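Local coordinates for ankyrin repeat domain protein (Legionella pneumophila subsp. pneumophila, PDB 6MCA), which is a Legionella effector with ankyrin repeats and a cysteine protease-like part that interacts with the host LARP7 component of the 7SK snRNP complex, at residues G88-H93 against P114-R119; V124-V129 against D148-F153; G167-V172 against I179-E184. All blocks are in the same frame, centred on the assembly; numbering follows the deposited sequence.

Interaction 1. Residues G88-H93 against P114-R119; sequences GRTPLH and PNAYTR. With TLA (L(+)-tartaric acid), chain B.
H93 and T118 meet with the T118 methyl over one face of the imidazole. T118 CG2 lies 3.8 Å from the centroid of the H93 ring and 25° off its normal. This is a CH-pi contact, shifted toward the rim of the ring. The H93 CB points toward 114-119. Chi1 of -85° sets CG beside the backbone N, and chi2 of 95° turns ND1 back to T90. H93 ND1 takes a weak bond from T90 N at 3.3 Å. It also shares a hydrogen bond with T90 OG1. CE1 reaches across to A116 O at 3.0 Å, obliquely to the ring. CD2 runs under the T118 methyl. NE2, at the tip, is hydrogen-bonded to the backbone oxygen of L122. The ring is thus gripped at both nitrogens, which fixes its rotation.

Apolar contacts extend the join beyond H93. T90 CG2 touches A116 CB at 3.8 Å, and L92 CD2 rests on P114 CA at 3.7 Å. The lack of a side chain at G88 lets the backbones close in, with G88 CA 4.0 Å from T118 CA. A water donates to both G88 O and Y117 O and bridges the two backbones.

A tartrate, probably from the crystallisation liquor, spans the outer end. R89 NE donates to its O4 at 2.6 Å, and T118 OG1 donates to its O11 at 2.9 Å. R89 NH1 also forms a salt bridge with D97.

T90 is the N-cap of helix 91-97 and opens the sequence T90-P91-L92-H93. This is the TPLH motif of ankyrin repeats, in which the threonine and histidine bond to each other and the histidine ties the helix start to the backbone of the following loop.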
loop_
_atom_site.group_PDB
_atom_site.type_symbol
_atom_site.label_atom_id
_atom_site.label_comp_id
_atom_site.label_asym_id
_atom_site.label_seq_id
_atom_site.Cartn_x
_atom_site.Cartn_y
_atom_site.Cartn_z
ATOM N N GLY A 88 1.318 -16.094 -1.589
ATOM C CA GLY A 88 1.604 -16.326 -0.191
ATOM C C GLY A 88 0.454 -16.053 0.753
ATOM O O GLY A 88 0.645 -16.131 1.973
ATOM N N ARG A 89 -0.730 -15.736 0.232
ATOM C CA ARG A 89 -1.902 -15.487 1.066
ATOM C C ARG A 89 -2.466 -16.818 1.547
ATOM O O ARG A 89 -3.052 -17.573 0.763
ATOM C CB ARG A 89 -2.957 -14.704 0.287
ATOM C CG ARG A 89 -2.746 -13.201 0.246
ATOM C CD ARG A 89 -4.058 -12.498 -0.069
ATOM N NE ARG A 89 -3.900 -11.058 -0.249
ATOM C CZ ARG A 89 -4.915 -10.211 -0.391
ATOM N NH1 ARG A 89 -6.162 -10.659 -0.371
ATOM N NH2 ARG A 89 -4.683 -8.915 -0.552
ATOM N N THR A 90 -2.292 -17.108 2.834
ATOM C CA THR A 90 -2.887 -18.285 3.439
ATOM C C THR A 90 -4.395 -18.083 3.560
ATOM O O THR A 90 -4.894 -16.967 3.398
ATOM C CB THR A 90 -2.258 -18.548 4.808
ATOM O OG1 THR A 90 -2.703 -17.554 5.740
ATOM C CG2 THR A 90 -0.739 -18.509 4.714
ATOM N N PRO A 91 -5.157 -19.152 3.818
ATOM C CA PRO A 91 -6.594 -18.969 4.085
ATOM C C PRO A 91 -6.880 -17.975 5.197
ATOM O O PRO A 91 -7.896 -17.265 5.144
ATOM C CB PRO A 91 -7.056 -20.383 4.458
ATOM C CG PRO A 91 -6.129 -21.279 3.722
ATOM C CD PRO A 91 -4.796 -20.577 3.695
ATOM N N LEU A 92 -6.010 -17.899 6.208
ATOM C CA LEU A 92 -6.191 -16.913 7.266
ATOM C C LEU A 92 -6.055 -15.495 6.726
ATOM O O LEU A 92 -6.793 -14.596 7.142
ATOM C CB LEU A 92 -5.189 -17.159 8.392
ATOM C CG LEU A 92 -5.429 -16.356 9.672
ATOM C CD1 LEU A 92 -6.790 -16.693 10.263
ATOM C CD2 LEU A 92 -4.325 -16.617 10.680
ATOM N N HIS A 93 -5.112 -15.276 5.805
ATOM C CA HIS A 93 -4.995 -13.977 5.149
ATOM C C HIS A 93 -6.309 -13.582 4.489
ATOM O O HIS A 93 -6.779 -12.448 4.637
ATOM C CB HIS A 93 -3.873 -14.009 4.109
ATOM C CG HIS A 93 -2.512 -13.728 4.664
ATOM N ND1 HIS A 93 -1.641 -14.729 5.038
ATOM C CD2 HIS A 93 -1.864 -12.560 4.891
ATOM C CE1 HIS A 93 -0.518 -14.190 5.478
ATOM N NE2 HIS A 93 -0.627 -12.875 5.401
ATOM N N PRO A 114 -1.070 -17.608 12.850
ATOM C CA PRO A 114 -1.460 -16.192 12.940
ATOM C C PRO A 114 -0.356 -15.227 12.548
ATOM O O PRO A 114 -0.622 -14.023 12.450
ATOM C CB PRO A 114 -1.835 -16.031 14.417
ATOM C CG PRO A 114 -0.960 -17.020 15.114
ATOM C CD PRO A 114 -0.825 -18.199 14.177
ATOM N N ASN A 115 0.868 -15.710 12.326
ATOM C CA ASN A 115 1.990 -14.856 11.955
ATOM C C ASN A 115 2.504 -15.161 10.553
ATOM O O ASN A 115 3.637 -14.797 10.219
ATOM C CB ASN A 115 3.120 -14.984 12.976
ATOM C CG ASN A 115 2.748 -14.410 14.328
ATOM O OD1 ASN A 115 2.663 -13.194 14.496
ATOM N ND2 ASN A 115 2.525 -15.286 15.302
ATOM N N ALA A 116 1.701 -15.828 9.729
ATOM C CA ALA A 116 2.096 -16.084 8.353
ATOM C C ALA A 116 2.168 -14.775 7.577
ATOM O O ALA A 116 1.368 -13.860 7.795
ATOM C CB ALA A 116 1.110 -17.040 7.682
ATOM N N TYR A 117 3.143 -14.681 6.679
ATOM C CA TYR A 117 3.307 -13.503 5.843
ATOM C C TYR A 117 3.369 -13.922 4.381
ATOM O O TYR A 117 3.725 -15.055 4.048
ATOM C CB TYR A 117 4.560 -12.695 6.221
ATOM C CG TYR A 117 5.827 -13.506 6.383
ATOM C CD1 TYR A 117 6.086 -14.204 7.556
ATOM C CD2 TYR A 117 6.773 -13.559 5.368
ATOM C CE1 TYR A 117 7.247 -14.940 7.709
ATOM C CE2 TYR A 117 7.936 -14.291 5.511
ATOM C CZ TYR A 117 8.168 -14.980 6.683
ATOM O OH TYR A 117 9.325 -15.710 6.831
ATOM N N THR A 118 3.007 -12.985 3.510
ATOM C CA THR A 118 2.922 -13.252 2.084
ATOM C C THR A 118 4.302 -13.151 1.437
ATOM O O THR A 118 5.324 -12.954 2.102
ATOM C CB THR A 118 1.939 -12.292 1.423
ATOM O OG1 THR A 118 2.476 -10.964 1.453
ATOM C CG2 THR A 118 0.605 -12.310 2.152
ATOM N N ARG A 119 4.321 -13.283 0.107
ATOM C CA ARG A 119 5.573 -13.262 -0.642
ATOM C C ARG A 119 6.331 -11.955 -0.446
ATOM O O ARG A 119 7.567 -11.947 -0.465
ATOM C CB ARG A 119 5.282 -13.499 -2.125
ATOM C CG ARG A 119 6.495 -13.499 -3.036
ATOM C CD ARG A 119 6.071 -13.783 -4.467
ATOM N NE ARG A 119 4.949 -12.937 -4.867
ATOM C CZ ARG A 119 4.155 -13.187 -5.903
ATOM N NH1 ARG A 119 4.353 -14.265 -6.650
ATOM N NH2 ARG A 119 3.159 -12.360 -6.191
HETATM O O1 TLA B . 1.805 -10.789 -3.299
HETATM O O11 TLA B . 2.700 -10.359 -1.357
HETATM C C1 TLA B . 1.679 -10.490 -2.081
HETATM C C2 TLA B . 0.288 -10.287 -1.483
HETATM O O2 TLA B . -0.632 -10.039 -2.510
HETATM C C3 TLA B . 0.318 -9.101 -0.520
HETATM O O3 TLA B . 0.954 -8.015 -1.136
HETATM C C4 TLA B . -1.109 -8.713 -0.135
HETATM O O4 TLA B . -1.855 -9.551 0.437
HETATM O O41 TLA B . -1.541 -7.558 -0.387
HETATM O O HOH W 1 2.391 -17.356 3.875
#

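Interaction 2. Residues V124-V129 against D148-F153; sequences VLVYPV and DFALDF
A150 faces L125 and V126 with its single methyl, and the contact is built round that small group. The backbones come close here, with V126 CA 4.9 Å from A150 CA. L125 and V126 both start toward the other segment. L125 makes its touch at the root of the side chain, CB to A150 CB at 3.7 Å. V126 uses one branch, CG2, which lies 3.9 Å from A150 CB. Its chi1 of 165° sets CG2 beside the backbone N and CG1 beside the carbonyl carbon. The same CG2 also reaches F153, at 4.0 Å from CD2. It meets that ring obliquely. Touching both, the methyl bridges the alanine and the phenylalanine.

V129 lies three residues on from V126 and divides its two methyls between partners. CG2 lies 4.4 Å from A150 CB, a looser contact. CG1 meets L151 CD2 at 4.0 Å. The V129 and L151 side chains cross at about a right angle. L151 starts away from 124-129, but its CD2 branch turns back to make this touch.

The contact is wholly apolar and largely buried. Its surroundings extend the core. L125 also rests on L140 of helix 134-142, V126 packs on I154, and F153 meets F190 edge to face. D152 leaves from another side of helix 147-162 and forms a salt bridge with R406.

Helix 126-131 thus packs against the start of helix 147-162 at A150, where the small side chain permits close approach. On its other flank, P128 of the same helix touches V96 of helix 91-97. Helices laid one against the next in this way, with small and branched apolar residues between them, are consistent with the stacked helical layers of an ankyrin repeat array.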
loop_
_atom_site.group_PDB
_atom_site.type_symbol
_atom_site.label_atom_id
_atom_site.label_comp_id
_atom_site.label_asym_id
_atom_site.label_seq_id
_atom_site.Cartn_x
_atom_site.Cartn_y
_atom_site.Cartn_z
ATOM N N VAL A 124 -0.420 -11.333 8.604
ATOM C CA VAL A 124 -1.875 -11.385 8.721
ATOM C C VAL A 124 -2.432 -10.111 9.345
ATOM O O VAL A 124 -3.547 -9.687 9.019
ATOM C CB VAL A 124 -2.279 -12.639 9.525
ATOM C CG1 VAL A 124 -3.785 -12.700 9.732
ATOM C CG2 VAL A 124 -1.784 -13.897 8.827
ATOM N N LEU A 125 -1.670 -9.470 10.232
ATOM C CA LEU A 125 -2.167 -8.327 10.990
ATOM C C LEU A 125 -2.134 -7.011 10.219
ATOM O O LEU A 125 -2.748 -6.042 10.675
ATOM C CB LEU A 125 -1.355 -8.161 12.277
ATOM C CG LEU A 125 -1.821 -8.880 13.543
ATOM C CD1 LEU A 125 -0.781 -8.719 14.639
ATOM C CD2 LEU A 125 -3.169 -8.353 14.002
ATOM N N VAL A 126 -1.448 -6.954 9.075
ATOM C CA VAL A 126 -1.145 -5.669 8.441
ATOM C C VAL A 126 -2.423 -4.925 8.070
ATOM O O VAL A 126 -2.606 -3.752 8.419
ATOM C CB VAL A 126 -0.239 -5.879 7.215
ATOM C CG1 VAL A 126 -0.215 -4.626 6.351
ATOM C CG2 VAL A 126 1.166 -6.257 7.655
ATOM N N TYR A 127 -3.324 -5.591 7.353
ATOM C CA TYR A 127 -4.522 -4.918 6.862
ATOM C C TYR A 127 -5.500 -4.585 7.987
ATOM O O TYR A 127 -6.058 -3.480 7.988
ATOM C CB TYR A 127 -5.201 -5.757 5.775
ATOM C CG TYR A 127 -4.535 -5.617 4.426
ATOM C CD1 TYR A 127 -4.527 -4.398 3.760
ATOM C CD2 TYR A 127 -3.901 -6.696 3.826
ATOM C CE1 TYR A 127 -3.913 -4.259 2.530
ATOM C CE2 TYR A 127 -3.284 -6.568 2.595
ATOM C CZ TYR A 127 -3.293 -5.347 1.952
ATOM O OH TYR A 127 -2.680 -5.215 0.727
ATOM N N PRO A 128 -5.756 -5.479 8.952
ATOM C CA PRO A 128 -6.584 -5.063 10.097
ATOM C C PRO A 128 -5.976 -3.923 10.895
ATOM O O PRO A 128 -6.720 -3.086 11.423
ATOM C CB PRO A 128 -6.706 -6.344 10.937
ATOM C CG PRO A 128 -5.672 -7.272 10.412
ATOM C CD PRO A 128 -5.512 -6.932 8.973
ATOM N N VAL A 129 -4.647 -3.861 11.000
ATOM C CA VAL A 129 -4.010 -2.730 11.669
ATOM C C VAL A 129 -4.257 -1.446 10.887
ATOM O O VAL A 129 -4.605 -0.406 11.460
ATOM C CB VAL A 129 -2.505 -2.996 11.856
ATOM C CG1 VAL A 129 -1.770 -1.704 12.181
ATOM C CG2 VAL A 129 -2.281 -4.014 12.952
ATOM N N ASP A 148 4.325 -6.275 16.397
ATOM C CA ASP A 148 5.522 -5.560 15.966
ATOM C C ASP A 148 5.885 -5.880 14.523
ATOM O O ASP A 148 6.386 -5.008 13.808
ATOM C CB ASP A 148 6.693 -5.887 16.894
ATOM C CG ASP A 148 6.613 -5.144 18.214
ATOM O OD1 ASP A 148 6.025 -4.042 18.241
ATOM O OD2 ASP A 148 7.139 -5.661 19.222
ATOM N N PHE A 149 5.635 -7.112 14.075
ATOM C CA PHE A 149 5.895 -7.467 12.682
ATOM C C PHE A 149 5.087 -6.586 11.733
ATOM O O PHE A 149 5.635 -5.996 10.792
ATOM C CB PHE A 149 5.572 -8.947 12.467
ATOM C CG PHE A 149 6.028 -9.493 11.143
ATOM C CD1 PHE A 149 6.984 -8.833 10.388
ATOM C CD2 PHE A 149 5.499 -10.677 10.658
ATOM C CE1 PHE A 149 7.397 -9.342 9.171
ATOM C CE2 PHE A 149 5.907 -11.191 9.444
ATOM C CZ PHE A 149 6.858 -10.522 8.700
ATOM N N ALA A 150 3.777 -6.484 11.971
ATOM C CA ALA A 150 2.925 -5.662 11.118
ATOM C C ALA A 150 3.336 -4.197 11.179
ATOM O O ALA A 150 3.425 -3.521 10.145
ATOM C CB ALA A 150 1.461 -5.829 11.526
ATOM N N LEU A 151 3.589 -3.686 12.390
ATOM C CA LEU A 151 3.971 -2.283 12.524
ATOM C C LEU A 151 5.270 -1.987 11.784
ATOM O O LEU A 151 5.379 -0.969 11.089
ATOM C CB LEU A 151 4.097 -1.907 14.000
ATOM C CG LEU A 151 2.808 -1.915 14.825
ATOM C CD1 LEU A 151 3.063 -1.359 16.217
ATOM C CD2 LEU A 151 1.710 -1.134 14.121
ATOM N N ASP A 152 6.262 -2.874 11.909
ATOM C CA ASP A 152 7.544 -2.653 11.253
ATOM C C ASP A 152 7.415 -2.742 9.740
ATOM O O ASP A 152 8.032 -1.952 9.018
ATOM C CB ASP A 152 8.578 -3.656 11.763
ATOM C CG ASP A 152 8.903 -3.461 13.231
ATOM O OD1 ASP A 152 8.694 -2.341 13.745
ATOM O OD2 ASP A 152 9.366 -4.429 13.872
ATOM N N PHE A 153 6.621 -3.693 9.237
ATOM C CA PHE A 153 6.398 -3.768 7.796
ATOM C C PHE A 153 5.762 -2.483 7.279
ATOM O O PHE A 153 6.221 -1.905 6.284
ATOM C CB PHE A 153 5.522 -4.976 7.454
ATOM C CG PHE A 153 5.164 -5.071 5.994
ATOM C CD1 PHE A 153 5.997 -5.729 5.105
ATOM C CD2 PHE A 153 3.996 -4.501 5.511
ATOM C CE1 PHE A 153 5.675 -5.816 3.763
ATOM C CE2 PHE A 153 3.669 -4.583 4.169
ATOM C CZ PHE A 153 4.509 -5.243 3.295
#

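Interaction 3. Residues G167-V172 against I179-E184; sequences GDVDIV and IELDYE
I171 and I179 pack at the apolar centre, CG1 to CG1 at 3.7 Å. In both, CG1 lies between the backbone N and the carbonyl carbon, near +66°. I171 CD1 also touches L181 CD1. V169 CG1 is 4.0 Å from L181 CD2 and 3.5 Å from Y183 CZ, meeting that ring obliquely. V169, I171, I179 and L181 share one face of the sheet. L181 packs on F153 of helix 147-162, and V169 packs on I413 of helix 404-421.

The frame is a two-stranded antiparallel beta hairpin. V169 with L181 and I171 with I179 are its hydrogen-bonded pairs. D168 with D182 and D170 with E180 are non-hydrogen-bonded pairs, and their side chains lie on the other face.

That face is acidic. D168 OD2 lies 3.2 Å from E180 OE1, with the carboxylate planes 50° apart. Their closeness may favour a proton on one of them, though both are exposed to solvent. D182 OD1 accepts from E184 N in an Asx turn and is met from above its carboxylate plane. At the outer edge Y183 N donates to G167 O at 3.0 Å. G167 N donates to E184 OE2 at 2.9 Å, nearly straight at 168°.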
loop_
_atom_site.group_PDB
_atom_site.type_symbol
_atom_site.label_atom_id
_atom_site.label_comp_id
_atom_site.label_asym_id
_atom_site.label_seq_id
_atom_site.Cartn_x
_atom_site.Cartn_y
_atom_site.Cartn_z
ATOM N N GLY A 167 16.467 -0.084 -3.330
ATOM C CA GLY A 167 17.050 -1.294 -2.785
ATOM C C GLY A 167 16.137 -1.993 -1.796
ATOM O O GLY A 167 14.923 -1.779 -1.747
ATOM N N ASP A 168 16.752 -2.852 -0.991
ATOM C CA ASP A 168 16.049 -3.658 -0.007
ATOM C C ASP A 168 16.437 -3.236 1.404
ATOM O O ASP A 168 17.355 -2.440 1.618
ATOM C CB ASP A 168 16.352 -5.149 -0.205
ATOM C CG ASP A 168 16.000 -5.639 -1.595
ATOM O OD1 ASP A 168 14.905 -5.297 -2.088
ATOM O OD2 ASP A 168 16.820 -6.368 -2.191
ATOM N N VAL A 169 15.706 -3.784 2.373
ATOM C CA VAL A 169 16.070 -3.673 3.783
ATOM C C VAL A 169 15.466 -4.862 4.513
ATOM O O VAL A 169 14.408 -5.369 4.141
ATOM C CB VAL A 169 15.614 -2.331 4.407
ATOM C CG1 VAL A 169 14.131 -2.362 4.753
ATOM C CG2 VAL A 169 16.453 -2.005 5.636
ATOM N N ASP A 170 16.153 -5.326 5.550
ATOM C CA ASP A 170 15.711 -6.501 6.287
ATOM C C ASP A 170 14.963 -6.081 7.545
ATOM O O ASP A 170 15.479 -5.299 8.350
ATOM C CB ASP A 170 16.893 -7.403 6.641
ATOM C CG ASP A 170 17.335 -8.264 5.472
ATOM O OD1 ASP A 170 17.337 -7.762 4.328
ATOM O OD2 ASP A 170 17.667 -9.448 5.695
ATOM N N ILE A 171 13.750 -6.602 7.699
ATOM C CA ILE A 171 12.958 -6.392 8.901
ATOM C C ILE A 171 12.869 -7.716 9.652
ATOM O O ILE A 171 13.313 -8.757 9.177
ATOM C CB ILE A 171 11.560 -5.823 8.590
ATOM C CG1 ILE A 171 10.722 -6.841 7.814
ATOM C CG2 ILE A 171 11.675 -4.514 7.820
ATOM C CD1 ILE A 171 9.258 -6.470 7.709
ATOM N N VAL A 172 12.286 -7.665 10.845
ATOM C CA VAL A 172 12.218 -8.820 11.733
ATOM C C VAL A 172 10.805 -9.384 11.699
ATOM O O VAL A 172 9.830 -8.650 11.905
ATOM C CB VAL A 172 12.624 -8.440 13.167
ATOM C CG1 VAL A 172 12.534 -9.646 14.082
ATOM C CG2 VAL A 172 14.028 -7.857 13.180
ATOM N N ILE A 179 13.767 -10.941 7.368
ATOM C CA ILE A 179 13.216 -11.150 6.036
ATOM C C ILE A 179 13.439 -9.885 5.220
ATOM O O ILE A 179 13.484 -8.772 5.754
ATOM C CB ILE A 179 11.716 -11.521 6.062
ATOM C CG1 ILE A 179 10.878 -10.340 6.557
ATOM C CG2 ILE A 179 11.482 -12.753 6.924
ATOM C CD1 ILE A 179 9.397 -10.516 6.335
ATOM N N GLU A 180 13.579 -10.068 3.911
ATOM C CA GLU A 180 13.832 -8.952 3.015
ATOM C C GLU A 180 12.540 -8.218 2.680
ATOM O O GLU A 180 11.465 -8.816 2.578
ATOM C CB GLU A 180 14.505 -9.435 1.731
ATOM C CG GLU A 180 16.021 -9.520 1.818
ATOM C CD GLU A 180 16.704 -9.120 0.524
ATOM O OE1 GLU A 180 15.998 -8.926 -0.489
ATOM O OE2 GLU A 180 17.947 -8.998 0.521
ATOM N N LEU A 181 12.663 -6.906 2.502
ATOM C CA LEU A 181 11.556 -6.032 2.149
ATOM C C LEU A 181 12.042 -5.097 1.056
ATOM O O LEU A 181 13.098 -4.467 1.197
ATOM C CB LEU A 181 11.065 -5.238 3.368
ATOM C CG LEU A 181 9.986 -4.167 3.176
ATOM C CD1 LEU A 181 9.046 -4.163 4.366
ATOM C CD2 LEU A 181 10.597 -2.783 2.988
ATOM N N ASP A 182 11.275 -5.012 -0.027
ATOM C CA ASP A 182 11.645 -4.220 -1.194
ATOM C C ASP A 182 11.100 -2.805 -1.023
ATOM O O ASP A 182 9.882 -2.599 -1.009
ATOM C CB ASP A 182 11.111 -4.873 -2.466
ATOM C CG ASP A 182 11.575 -4.169 -3.726
ATOM O OD1 ASP A 182 12.484 -3.315 -3.638
ATOM O OD2 ASP A 182 11.029 -4.472 -4.808
ATOM N N TYR A 183 12.007 -1.833 -0.892
ATOM C CA TYR A 183 11.597 -0.436 -0.789
ATOM C C TYR A 183 10.803 0.012 -2.008
ATOM O O TYR A 183 9.915 0.864 -1.894
ATOM C CB TYR A 183 12.825 0.463 -0.624
ATOM C CG TYR A 183 13.362 0.573 0.785
ATOM C CD1 TYR A 183 12.511 0.565 1.882
ATOM C CD2 TYR A 183 14.727 0.700 1.015
ATOM C CE1 TYR A 183 13.006 0.674 3.169
ATOM C CE2 TYR A 183 15.229 0.809 2.297
ATOM C CZ TYR A 183 14.365 0.796 3.370
ATOM O OH TYR A 183 14.865 0.904 4.646
ATOM N N GLU A 184 11.107 -0.549 -3.178
ATOM C CA GLU A 184 10.539 -0.088 -4.438
ATOM C C GLU A 184 9.321 -0.885 -4.884
ATOM O O GLU A 184 8.671 -0.495 -5.859
ATOM C CB GLU A 184 11.609 -0.134 -5.536
ATOM C CG GLU A 184 12.959 0.411 -5.092
ATOM C CD GLU A 184 14.050 0.190 -6.121
ATOM O OE1 GLU A 184 13.952 0.760 -7.228
ATOM O OE2 GLU A 184 15.009 -0.555 -5.822
#

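Overall arrangement
The three contacts follow one another along the chain, each closing before the next opens. Interactions 1 and 2 both belong to the ankyrin repeat region, with centres about 12 Å apart. They touch directly, V124 packing on A116 and P114. Interaction 3 joins the hairpin that follows helix 147-162. Its centre is about 15 Å from that of interaction 2 and about 18 Å from that of interaction 1. F149, in 148-153, bridges interactions 1 and 3. Its ring meets Y117 of interaction 1 and packs on I171 and I179 of the hairpin. F153 touches both V126 and L181. Helix 147-162 therefore joins the helical stack to the hairpin through apolar contacts of F149 and F153.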